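Local structure of fibrinogen binding protein (Staphylococcus aureus subsp. aureus Mu50, 3DOA) at residues A[168-182]-A[192-204]. The protein probably binds fibrinogen and belongs to the NFACT family, whose bacterial RqcH members act in ribosome-associated quality control. Numbering follows the deposited sequence.
Sequences KINPYDITGAEVLKY and KQLLNQFEGFSPL
Ile-169 O receives the N-H of Glu-199 at 2.7 Å, nearly straight at 175°, and Phe-198 CA leans on the same oxygen with a CA-H...O contact. In return Ile-169 N gives its hydrogen to Gln-197 O at 2.8 Å, so an isolated beta bridge joins the extended start of 168-182 to the link between helices 190-197 and 203-210, a helix pair that may belong to the helix-two-turns-helix element for which the clan is named. Gly-200 suits the third position of the type II turn 198-201, where its positive phi is easily adopted, and Ser-202, at the N-cap of helix 203-210, takes a weak bond from Ile-205 N on its hydroxyl.

With CG anti to the carbonyl carbon (chi1 -71°), Phe-198 sends its ring among apolar side chains of 168-182. Ile-174 CG2 lies at the ring edge, 3.7 Å from CE1, while Val-179 CG1 comes obliquely to CZ at 3.7 Å. These branched aliphatic side chains offer methyl groups to the flat ring, and Phe-225 of helix 220-232 backs both. Pro-171 brings CB to within 3.8 Å of Phe-201 CZ, the proline ring and the phenylalanine side chain running in opposite directions alongside one another. Tyr-182 CB packs against Gln-197 CG, while Ile-169 CD1 sits centrally over one face of the tyrosine ring. The long chain of Lys-168 runs back past Phe-198 O toward the C-terminal turn of helix 190-197, where a positive charge would be favoured, and NZ makes a weak 3.4 Å bond to Leu-195 O.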
ATOM      1  N   LYS A 168     -13.371  -1.225 -10.718  1.00 69.80           N
ATOM      2  CA  LYS A 168     -13.903  -0.568  -9.570  1.00 65.51           C
ATOM      3  C   LYS A 168     -13.697   0.891  -9.831  1.00 64.26           C
ATOM      4  O   LYS A 168     -13.129   1.250 -10.829  1.00 63.98           O
ATOM      5  CB  LYS A 168     -13.126  -0.989  -8.347  1.00 65.08           C
ATOM      6  CG  LYS A 168     -13.310  -2.412  -7.970  1.00 63.18           C
ATOM      7  CD  LYS A 168     -13.254  -2.569  -6.489  1.00 61.15           C
ATOM      8  CE  LYS A 168     -12.712  -3.885  -6.087  1.00 59.96           C
ATOM      9  NZ  LYS A 168     -13.692  -4.719  -5.409  1.00 54.43           N
ATOM     10  N   ILE A 169     -14.169   1.738  -8.934  1.00 61.69           N
ATOM     11  CA  ILE A 169     -14.039   3.160  -9.099  1.00 60.60           C
ATOM     12  C   ILE A 169     -13.138   3.713  -8.039  1.00 59.72           C
ATOM     13  O   ILE A 169     -13.024   3.159  -6.976  1.00 59.04           O
ATOM     14  CB  ILE A 169     -15.364   3.844  -8.985  1.00 60.03           C
ATOM     15  CG1 ILE A 169     -16.269   3.396 -10.103  1.00 59.71           C
ATOM     16  CG2 ILE A 169     -15.184   5.296  -9.123  1.00 59.13           C
ATOM     17  CD1 ILE A 169     -17.465   2.674  -9.644  1.00 60.27           C
ATOM     18  N   ASN A 170     -12.471   4.805  -8.355  1.00 58.73           N
ATOM     19  CA  ASN A 170     -11.580   5.452  -7.410  1.00 58.04           C
ATOM     20  C   ASN A 170     -12.458   6.382  -6.527  1.00 57.38           C
ATOM     21  O   ASN A 170     -13.056   7.368  -6.999  1.00 56.01           O
ATOM     22  CB  ASN A 170     -10.425   6.202  -8.103  1.00 57.08           C
ATOM     23  CG  ASN A 170      -9.336   6.717  -7.112  1.00 58.65           C
ATOM     24  OD1 ASN A 170      -9.609   7.206  -6.003  1.00 62.59           O
ATOM     25  ND2 ASN A 170      -8.091   6.592  -7.516  1.00 60.85           N
ATOM     26  N   PRO A 171     -12.542   6.046  -5.234  1.00 56.90           N
ATOM     27  CA  PRO A 171     -13.315   6.830  -4.356  1.00 57.10           C
ATOM     28  C   PRO A 171     -12.890   8.256  -4.371  1.00 57.21           C
ATOM     29  O   PRO A 171     -13.688   9.110  -3.997  1.00 59.25           O
ATOM     30  CB  PRO A 171     -13.032   6.223  -2.995  1.00 56.60           C
ATOM     31  CG  PRO A 171     -11.879   5.449  -3.155  1.00 57.11           C
ATOM     32  CD  PRO A 171     -11.930   4.929  -4.512  1.00 57.22           C
ATOM     33  N   TYR A 172     -11.674   8.566  -4.782  1.00 56.42           N
ATOM     34  CA  TYR A 172     -11.338   9.970  -4.829  1.00 55.94           C
ATOM     35  C   TYR A 172     -11.912  10.651  -6.041  1.00 56.09           C
ATOM     36  O   TYR A 172     -11.918  11.833  -6.067  1.00 56.96           O
ATOM     37  CB  TYR A 172      -9.851  10.180  -4.746  1.00 55.58           C
ATOM     38  CG  TYR A 172      -9.343   9.804  -3.421  1.00 54.93           C
ATOM     39  CD1 TYR A 172      -9.506  10.676  -2.345  1.00 56.22           C
ATOM     40  CD2 TYR A 172      -8.725   8.585  -3.206  1.00 55.81           C
ATOM     41  CE1 TYR A 172      -9.095  10.356  -1.076  1.00 55.35           C
ATOM     42  CE2 TYR A 172      -8.286   8.239  -1.917  1.00 56.67           C
ATOM     43  CZ  TYR A 172      -8.488   9.147  -0.867  1.00 56.18           C
ATOM     44  OH  TYR A 172      -8.077   8.872   0.389  1.00 55.80           O
ATOM     45  N   ASP A 173     -12.420   9.932  -7.037  1.00 56.70           N
ATOM     46  CA  ASP A 173     -12.863  10.573  -8.298  1.00 56.94           C
ATOM     47  C   ASP A 173     -14.368  10.793  -8.353  1.00 57.10           C
ATOM     48  O   ASP A 173     -14.959  11.058  -9.395  1.00 56.92           O
ATOM     49  CB  ASP A 173     -12.448   9.708  -9.482  1.00 57.07           C
ATOM     50  CG  ASP A 173     -10.911   9.614  -9.649  1.00 59.70           C
ATOM     51  OD1 ASP A 173     -10.093  10.416  -9.079  1.00 60.73           O
ATOM     52  OD2 ASP A 173     -10.507   8.694 -10.393  1.00 64.57           O
ATOM     53  N   ILE A 174     -15.007  10.687  -7.202  1.00 57.50           N
ATOM     54  CA  ILE A 174     -16.452  10.539  -7.165  1.00 56.84           C
ATOM     55  C   ILE A 174     -16.925  11.320  -5.959  1.00 56.45           C
ATOM     56  O   ILE A 174     -16.156  11.468  -4.987  1.00 56.87           O
ATOM     57  CB  ILE A 174     -16.796   9.055  -7.089  1.00 56.70           C
ATOM     58  CG1 ILE A 174     -18.291   8.858  -7.198  1.00 57.77           C
ATOM     59  CG2 ILE A 174     -16.218   8.415  -5.812  1.00 55.22           C
ATOM     60  CD1 ILE A 174     -18.656   7.465  -7.681  1.00 57.91           C
ATOM     61  N   THR A 175     -18.112  11.912  -6.068  1.00 55.75           N
ATOM     62  CA  THR A 175     -18.728  12.605  -4.938  1.00 55.67           C
ATOM     63  C   THR A 175     -19.749  11.689  -4.319  1.00 56.37           C
ATOM     64  O   THR A 175     -20.162  10.681  -4.933  1.00 56.76           O
ATOM     65  CB  THR A 175     -19.450  13.884  -5.311  1.00 55.12           C
ATOM     66  OG1 THR A 175     -20.475  13.624  -6.274  1.00 51.68           O
ATOM     67  CG2 THR A 175     -18.485  14.816  -5.838  1.00 53.75           C
ATOM     68  N   GLY A 176     -20.167  12.042  -3.110  1.00 55.97           N
ATOM     69  CA  GLY A 176     -21.144  11.208  -2.412  1.00 55.00           C
ATOM     70  C   GLY A 176     -22.452  11.145  -3.169  1.00 54.36           C
ATOM     71  O   GLY A 176     -23.082  10.068  -3.246  1.00 53.31           O
ATOM     72  N   ALA A 177     -22.872  12.301  -3.723  1.00 53.85           N
ATOM     73  CA  ALA A 177     -24.141  12.360  -4.474  1.00 53.00           C
ATOM     74  C   ALA A 177     -24.080  11.318  -5.570  1.00 53.34           C
ATOM     75  O   ALA A 177     -25.075  10.701  -5.853  1.00 53.45           O
ATOM     76  CB  ALA A 177     -24.350  13.675  -5.053  1.00 51.26           C
ATOM     77  N   GLU A 178     -22.876  11.119  -6.146  1.00 53.75           N
ATOM     78  CA  GLU A 178     -22.618  10.256  -7.305  1.00 53.30           C
ATOM     79  C   GLU A 178     -22.527   8.782  -6.960  1.00 52.73           C
ATOM     80  O   GLU A 178     -22.943   7.952  -7.763  1.00 53.74           O
ATOM     81  CB  GLU A 178     -21.290  10.654  -7.983  1.00 54.23           C
ATOM     82  CG  GLU A 178     -21.412  11.783  -9.025  1.00 55.75           C
ATOM     83  CD  GLU A 178     -20.120  12.588  -9.289  1.00 55.56           C
ATOM     84  OE1 GLU A 178     -19.030  12.251  -8.778  1.00 59.89           O
ATOM     85  OE2 GLU A 178     -20.219  13.599 -10.017  1.00 58.55           O
ATOM     86  N   VAL A 179     -21.960   8.462  -5.790  1.00 51.25           N
ATOM     87  CA  VAL A 179     -21.994   7.090  -5.215  1.00 49.92           C
ATOM     88  C   VAL A 179     -23.367   6.402  -5.273  1.00 48.85           C
ATOM     89  O   VAL A 179     -23.478   5.197  -5.508  1.00 47.13           O
ATOM     90  CB  VAL A 179     -21.542   7.082  -3.761  1.00 49.14           C
ATOM     91  CG1 VAL A 179     -21.401   5.668  -3.277  1.00 49.19           C
ATOM     92  CG2 VAL A 179     -20.227   7.836  -3.575  1.00 48.28           C
ATOM     93  N   LEU A 180     -24.423   7.183  -5.090  1.00 49.16           N
ATOM     94  CA  LEU A 180     -25.757   6.613  -5.008  1.00 49.72           C
ATOM     95  C   LEU A 180     -26.020   5.742  -6.179  1.00 50.70           C
ATOM     96  O   LEU A 180     -26.498   4.646  -6.006  1.00 50.63           O
ATOM     97  CB  LEU A 180     -26.821   7.671  -4.887  1.00 47.84           C
ATOM     98  CG  LEU A 180     -26.708   8.475  -3.594  1.00 46.38           C
ATOM     99  CD1 LEU A 180     -27.896   9.407  -3.497  1.00 39.97           C
ATOM    100  CD2 LEU A 180     -26.538   7.569  -2.303  1.00 40.86           C
ATOM    101  N   LYS A 181     -25.659   6.195  -7.369  1.00 52.87           N
ATOM    102  CA  LYS A 181     -25.831   5.369  -8.574  1.00 54.42           C
ATOM    103  C   LYS A 181     -25.475   3.889  -8.413  1.00 54.56           C
ATOM    104  O   LYS A 181     -26.037   3.043  -9.082  1.00 53.84           O
ATOM    105  CB  LYS A 181     -24.967   5.910  -9.703  1.00 54.78           C
ATOM    106  CG  LYS A 181     -25.492   7.189 -10.314  1.00 56.92           C
ATOM    107  CD  LYS A 181     -24.679   7.603 -11.570  1.00 57.59           C
ATOM    108  CE  LYS A 181     -23.174   7.908 -11.242  1.00 60.72           C
ATOM    109  NZ  LYS A 181     -23.113   9.225 -10.527  1.00 63.49           N
ATOM    110  N   TYR A 182     -24.523   3.586  -7.547  1.00 56.05           N
ATOM    111  CA  TYR A 182     -23.985   2.221  -7.441  1.00 57.04           C
ATOM    112  C   TYR A 182     -24.493   1.432  -6.224  1.00 57.36           C
ATOM    113  O   TYR A 182     -23.918   0.390  -5.905  1.00 57.75           O
ATOM    114  CB  TYR A 182     -22.424   2.278  -7.412  1.00 59.52           C
ATOM    115  CG  TYR A 182     -21.855   3.112  -8.545  1.00 60.32           C
ATOM    116  CD1 TYR A 182     -21.805   2.596  -9.831  1.00 61.47           C
ATOM    117  CD2 TYR A 182     -21.421   4.433  -8.333  1.00 62.05           C
ATOM    118  CE1 TYR A 182     -21.329   3.365 -10.919  1.00 63.73           C
ATOM    119  CE2 TYR A 182     -20.956   5.230  -9.396  1.00 64.00           C
ATOM    120  CZ  TYR A 182     -20.901   4.685 -10.721  1.00 64.96           C
ATOM    121  OH  TYR A 182     -20.454   5.423 -11.844  1.00 62.03           O
ATOM    122  N   LYS A 192     -20.723  -3.870   2.391  1.00 55.73           N
ATOM    123  CA  LYS A 192     -20.320  -4.864   1.346  1.00 55.84           C
ATOM    124  C   LYS A 192     -20.402  -4.341  -0.110  1.00 55.26           C
ATOM    125  O   LYS A 192     -19.643  -4.723  -0.982  1.00 54.68           O
ATOM    126  CB  LYS A 192     -21.177  -6.114   1.472  1.00 55.97           C
ATOM    127  CG  LYS A 192     -20.738  -7.319   0.666  1.00 57.41           C
ATOM    128  CD  LYS A 192     -21.886  -8.422   0.684  1.00 59.41           C
ATOM    129  CE  LYS A 192     -21.510  -9.761  -0.112  1.00 61.74           C
ATOM    130  NZ  LYS A 192     -22.418 -10.906   0.318  1.00 60.86           N
ATOM    131  N   GLN A 193     -21.373  -3.479  -0.349  1.00 55.35           N
ATOM    132  CA  GLN A 193     -21.603  -2.857  -1.640  1.00 54.38           C
ATOM    133  C   GLN A 193     -20.519  -1.840  -1.865  1.00 53.88           C
ATOM    134  O   GLN A 193     -20.026  -1.678  -2.966  1.00 54.19           O
ATOM    135  CB  GLN A 193     -22.975  -2.153  -1.629  1.00 53.90           C
ATOM    136  CG  GLN A 193     -24.162  -3.115  -1.556  1.00 52.93           C
ATOM    137  CD  GLN A 193     -25.479  -2.488  -2.020  1.00 53.47           C
ATOM    138  OE1 GLN A 193     -26.512  -2.584  -1.359  1.00 51.49           O
ATOM    139  NE2 GLN A 193     -25.433  -1.821  -3.147  1.00 55.09           N
ATOM    140  N   LEU A 194     -20.160  -1.117  -0.824  1.00 53.27           N
ATOM    141  CA  LEU A 194     -19.141  -0.129  -0.986  1.00 53.33           C
ATOM    142  C   LEU A 194     -17.830  -0.863  -1.239  1.00 54.40           C
ATOM    143  O   LEU A 194     -17.048  -0.460  -2.076  1.00 55.26           O
ATOM    144  CB  LEU A 194     -19.028   0.730   0.253  1.00 52.86           C
ATOM    145  CG  LEU A 194     -20.146   1.704   0.614  1.00 50.30           C
ATOM    146  CD1 LEU A 194     -19.806   2.316   1.950  1.00 46.63           C
ATOM    147  CD2 LEU A 194     -20.318   2.771  -0.452  1.00 46.73           C
ATOM    148  N   LEU A 195     -17.592  -1.965  -0.532  1.00 54.97           N
ATOM    149  CA  LEU A 195     -16.402  -2.765  -0.790  1.00 54.73           C
ATOM    150  C   LEU A 195     -16.394  -3.280  -2.232  1.00 55.04           C
ATOM    151  O   LEU A 195     -15.388  -3.287  -2.867  1.00 55.82           O
ATOM    152  CB  LEU A 195     -16.305  -3.925   0.192  1.00 54.24           C
ATOM    153  CG  LEU A 195     -14.910  -4.489   0.439  1.00 54.25           C
ATOM    154  CD1 LEU A 195     -13.976  -3.428   1.069  1.00 55.95           C
ATOM    155  CD2 LEU A 195     -14.981  -5.709   1.349  1.00 53.17           C
ATOM    156  N   ASN A 196     -17.509  -3.681  -2.770  1.00 55.87           N
ATOM    157  CA  ASN A 196     -17.487  -4.197  -4.114  1.00 57.39           C
ATOM    158  C   ASN A 196     -17.275  -3.172  -5.189  1.00 58.16           C
ATOM    159  O   ASN A 196     -16.983  -3.568  -6.280  1.00 57.65           O
ATOM    160  CB  ASN A 196     -18.814  -4.887  -4.498  1.00 58.19           C
ATOM    161  CG  ASN A 196     -19.152  -6.029  -3.608  1.00 58.66           C
ATOM    162  OD1 ASN A 196     -18.260  -6.730  -3.139  1.00 57.74           O
ATOM    163  ND2 ASN A 196     -20.453  -6.202  -3.330  1.00 60.48           N
ATOM    164  N   GLN A 197     -17.502  -1.882  -4.957  1.00 59.58           N
ATOM    165  CA  GLN A 197     -17.478  -0.957  -6.100  1.00 60.35           C
ATOM    166  C   GLN A 197     -16.314  -0.021  -6.112  1.00 61.19           C
ATOM    167  O   GLN A 197     -16.056   0.640  -7.138  1.00 61.90           O
ATOM    168  CB  GLN A 197     -18.746  -0.111  -6.179  1.00 61.18           C
ATOM    169  CG  GLN A 197     -19.669  -0.533  -7.327  1.00 63.47           C
ATOM    170  CD  GLN A 197     -20.877  -1.307  -6.803  1.00 65.44           C
ATOM    171  OE1 GLN A 197     -21.952  -1.276  -7.402  1.00 65.09           O
ATOM    172  NE2 GLN A 197     -20.714  -1.967  -5.650  1.00 66.60           N
ATOM    173  N   PHE A 198     -15.619   0.050  -4.985  1.00 61.74           N
ATOM    174  CA  PHE A 198     -14.626   1.089  -4.775  1.00 62.50           C
ATOM    175  C   PHE A 198     -13.240   0.532  -4.559  1.00 62.01           C
ATOM    176  O   PHE A 198     -13.025  -0.365  -3.745  1.00 60.95           O
ATOM    177  CB  PHE A 198     -15.129   2.028  -3.661  1.00 63.24           C
ATOM    178  CG  PHE A 198     -16.279   2.861  -4.118  1.00 63.23           C
ATOM    179  CD1 PHE A 198     -16.062   4.036  -4.826  1.00 64.85           C
ATOM    180  CD2 PHE A 198     -17.572   2.408  -3.989  1.00 64.94           C
ATOM    181  CE1 PHE A 198     -17.138   4.820  -5.328  1.00 64.76           C
ATOM    182  CE2 PHE A 198     -18.669   3.177  -4.488  1.00 65.67           C
ATOM    183  CZ  PHE A 198     -18.440   4.389  -5.150  1.00 65.71           C
ATOM    184  N   GLU A 199     -12.328   1.034  -5.385  1.00 63.23           N
ATOM    185  CA  GLU A 199     -10.913   0.565  -5.461  1.00 63.40           C
ATOM    186  C   GLU A 199     -10.216   0.866  -4.161  1.00 61.53           C
ATOM    187  O   GLU A 199     -10.285   1.968  -3.604  1.00 60.87           O
ATOM    188  CB  GLU A 199     -10.162   1.232  -6.669  1.00 64.68           C
ATOM    189  CG  GLU A 199      -8.587   0.960  -6.825  1.00 65.60           C
ATOM    190  CD  GLU A 199      -7.855   1.765  -7.991  1.00 67.04           C
ATOM    191  OE1 GLU A 199      -8.220   2.949  -8.334  1.00 68.38           O
ATOM    192  OE2 GLU A 199      -6.863   1.172  -8.548  1.00 72.60           O
ATOM    193  N   GLY A 200      -9.547  -0.127  -3.652  1.00 60.14           N
ATOM    194  CA  GLY A 200      -8.801   0.089  -2.431  1.00 59.79           C
ATOM    195  C   GLY A 200      -9.549   0.199  -1.119  1.00 59.49           C
ATOM    196  O   GLY A 200      -8.933   0.493  -0.094  1.00 60.69           O
ATOM    197  N   PHE A 201     -10.849  -0.053  -1.116  1.00 58.81           N
ATOM    198  CA  PHE A 201     -11.604  -0.100   0.138  1.00 58.07           C
ATOM    199  C   PHE A 201     -11.389  -1.393   0.922  1.00 57.71           C
ATOM    200  O   PHE A 201     -10.930  -2.391   0.373  1.00 58.91           O
ATOM    201  CB  PHE A 201     -13.093   0.094  -0.129  1.00 57.64           C
ATOM    202  CG  PHE A 201     -13.543   1.542  -0.133  1.00 57.73           C
ATOM    203  CD1 PHE A 201     -12.654   2.597   0.154  1.00 56.03           C
ATOM    204  CD2 PHE A 201     -14.887   1.839  -0.349  1.00 56.26           C
ATOM    205  CE1 PHE A 201     -13.096   3.908   0.181  1.00 55.74           C
ATOM    206  CE2 PHE A 201     -15.316   3.139  -0.324  1.00 55.47           C
ATOM    207  CZ  PHE A 201     -14.414   4.173  -0.058  1.00 56.16           C
ATOM    208  N   SER A 202     -11.678  -1.326   2.216  1.00 57.12           N
ATOM    209  CA  SER A 202     -11.647  -2.462   3.151  1.00 56.29           C
ATOM    210  C   SER A 202     -12.894  -2.409   4.037  1.00 56.32           C
ATOM    211  O   SER A 202     -13.498  -1.306   4.249  1.00 57.11           O
ATOM    212  CB  SER A 202     -10.469  -2.351   4.102  1.00 55.27           C
ATOM    213  OG  SER A 202     -10.478  -1.056   4.690  1.00 54.15           O
ATOM    214  N   PRO A 203     -13.238  -3.567   4.621  1.00 55.17           N
ATOM    215  CA  PRO A 203     -14.173  -3.704   5.689  1.00 54.93           C
ATOM    216  C   PRO A 203     -14.077  -2.553   6.704  1.00 54.44           C
ATOM    217  O   PRO A 203     -15.071  -1.857   6.955  1.00 54.15           O
ATOM    218  CB  PRO A 203     -13.728  -5.011   6.294  1.00 54.79           C
ATOM    219  CG  PRO A 203     -13.389  -5.792   5.161  1.00 54.00           C
ATOM    220  CD  PRO A 203     -12.692  -4.879   4.270  1.00 55.35           C
ATOM    221  N   LEU A 204     -12.875  -2.328   7.218  1.00 53.91           N
ATOM    222  CA  LEU A 204     -12.654  -1.278   8.179  1.00 54.19           C
ATOM    223  C   LEU A 204     -13.264   0.009   7.731  1.00 54.22           C
ATOM    224  O   LEU A 204     -14.078   0.610   8.479  1.00 55.59           O
ATOM    225  CB  LEU A 204     -11.172  -1.053   8.431  1.00 54.64           C
ATOM    226  CG  LEU A 204     -10.517  -2.033   9.404  1.00 55.67           C
ATOM    227  CD1 LEU A 204      -8.951  -2.186   9.266  1.00 56.69           C
ATOM    228  CD2 LEU A 204     -10.922  -1.552  10.782  1.00 56.96           C
TER